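Local coordinates for globin protein (Ramazzottius varieornatus, PDB 5ZIQ) that holds a heme whose iron is coordinated by two histidines, and, judged by its globin family, may bind or carry oxygen, at residues T147-M150 / E151-Y154. Sequence-based numbering, arbitrary orientation.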
loop_
_atom_site.group_PDB
_atom_site.type_symbol
_atom_site.label_atom_id
_atom_site.label_comp_id
_atom_site.label_asym_id
_atom_site.label_seq_id
_atom_site.Cartn_x
_atom_site.Cartn_y
_atom_site.Cartn_z
ATOM N N THR A 147 -5.449 -7.238 -15.490
ATOM C CA THR A 147 -5.124 -8.349 -16.382
ATOM C C THR A 147 -4.074 -9.259 -15.742
ATOM O O THR A 147 -3.483 -8.905 -14.720
ATOM C CB THR A 147 -4.558 -7.817 -17.719
ATOM O OG1 THR A 147 -3.380 -7.062 -17.444
ATOM C CG2 THR A 147 -5.560 -6.909 -18.443
ATOM N N GLU A 148 -3.841 -10.417 -16.346
ATOM C CA GLU A 148 -2.778 -11.313 -15.897
ATOM C C GLU A 148 -1.418 -10.602 -15.948
ATOM O O GLU A 148 -0.587 -10.776 -15.049
ATOM C CB GLU A 148 -2.744 -12.573 -16.753
ATOM C CG GLU A 148 -3.926 -13.499 -16.514
ATOM C CD GLU A 148 -3.724 -14.861 -17.150
ATOM O OE1 GLU A 148 -3.865 -15.869 -16.438
ATOM O OE2 GLU A 148 -3.428 -14.931 -18.361
ATOM N N ASN A 149 -1.209 -9.791 -16.988
ATOM C CA ASN A 149 0.032 -9.034 -17.104
ATOM C C ASN A 149 0.187 -8.032 -15.955
ATOM O O ASN A 149 1.270 -7.915 -15.337
ATOM C CB ASN A 149 0.104 -8.311 -18.452
ATOM C CG ASN A 149 1.465 -7.693 -18.715
ATOM O OD1 ASN A 149 2.487 -8.388 -18.726
ATOM N ND2 ASN A 149 1.496 -6.380 -18.900
ATOM N N MET A 150 -0.881 -7.285 -15.663
ATOM C CA MET A 150 -0.805 -6.352 -14.553
ATOM C C MET A 150 -0.626 -7.035 -13.210
ATOM O O MET A 150 0.096 -6.520 -12.360
ATOM C CB MET A 150 -2.013 -5.395 -14.505
ATOM C CG MET A 150 -2.034 -4.277 -15.546
ATOM S SD MET A 150 -0.429 -3.536 -15.875
ATOM C CE MET A 150 0.112 -2.947 -14.275
ATOM N N GLU A 151 -1.292 -8.171 -13.009
ATOM C CA GLU A 151 -1.120 -8.964 -11.796
ATOM C C GLU A 151 0.359 -9.315 -11.578
ATOM O O GLU A 151 0.882 -9.155 -10.468
ATOM C CB GLU A 151 -1.958 -10.250 -11.867
ATOM C CG GLU A 151 -1.833 -11.101 -10.606
ATOM C CD GLU A 151 -2.792 -12.278 -10.555
ATOM O OE1 GLU A 151 -3.675 -12.379 -11.429
ATOM O OE2 GLU A 151 -2.661 -13.105 -9.624
ATOM N N ARG A 152 1.003 -9.791 -12.634
ATOM C CA ARG A 152 2.431 -10.142 -12.582
ATOM C C ARG A 152 3.259 -8.924 -12.152
ATOM O O ARG A 152 4.116 -9.014 -11.259
ATOM C CB ARG A 152 2.904 -10.648 -13.949
ATOM C CG ARG A 152 4.395 -10.978 -14.040
ATOM C CD ARG A 152 4.791 -11.317 -15.472
ATOM N NE ARG A 152 4.555 -10.248 -16.440
ATOM C CZ ARG A 152 5.367 -9.212 -16.635
ATOM N NH1 ARG A 152 6.507 -9.089 -15.972
ATOM N NH2 ARG A 152 5.033 -8.282 -17.521
ATOM N N ILE A 153 3.002 -7.792 -12.802
ATOM C CA ILE A 153 3.797 -6.569 -12.556
ATOM C C ILE A 153 3.549 -6.054 -11.141
ATOM O O ILE A 153 4.508 -5.682 -10.430
ATOM C CB ILE A 153 3.479 -5.471 -13.604
ATOM C CG1 ILE A 153 3.992 -5.933 -14.977
ATOM C CG2 ILE A 153 3.993 -4.073 -13.183
ATOM C CD1 ILE A 153 3.435 -5.152 -16.149
ATOM N N TYR A 154 2.278 -6.010 -10.726
ATOM C CA TYR A 154 1.980 -5.558 -9.363
ATOM C C TYR A 154 2.618 -6.442 -8.300
ATOM O O TYR A 154 3.110 -5.925 -7.303
ATOM C CB TYR A 154 0.467 -5.428 -9.110
ATOM C CG TYR A 154 -0.128 -4.114 -9.612
ATOM C CD1 TYR A 154 0.288 -2.877 -9.083
ATOM C CD2 TYR A 154 -1.121 -4.109 -10.610
ATOM C CE1 TYR A 154 -0.259 -1.676 -9.549
ATOM C CE2 TYR A 154 -1.675 -2.898 -11.078
ATOM C CZ TYR A 154 -1.227 -1.698 -10.541
ATOM O OH TYR A 154 -1.773 -0.499 -10.981
HETATM O O HOH W 1 2.408 -11.306 -18.298
#
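The guanidinium of Arg152 takes Asn149 OD1 at its edge, 6° out of its plane, and has Ile153 CG1 over one face, offset toward the rim. Met150 O lies 3.2 Å from Tyr154 CD2, oblique to the ring. Arg152 NH2 donates to Asn149 OD1 at 2.8 Å in a nearly straight bond. The amide and guanidinium planes are 44° apart. A water donates to OD1 and accepts from Arg152 NE, so OD1 receives two bonds. CG of Asn149 is anti to the backbone N (chi1 -171°), which sets the amide alongside the arginine. Asn149 ND2 rests 3.6 Å from Ile153 CD1. An alanine here would probably cost Arg152 NH2 its amide acceptor and the water one anchor, leaving the guanidinium freer to turn despite its salt bridge to Asp27. Met150 bends at chi2 and chi3, bringing CE to 3.7 Å from Tyr154 CE2. Met150 O accepts from Tyr154 N at 2.8 Å. Tyr154 OH is hydrogen-bonded to Ser34 OG. Thr147 is the N-cap: OG1 accepts from Met150 N at 3.1 Å, while its O takes Glu151 N. Cap and backbone bonds fix the first turn of helix 148-170; Arg152 and Tyr154 tie it to helix 25-38 through polar ends.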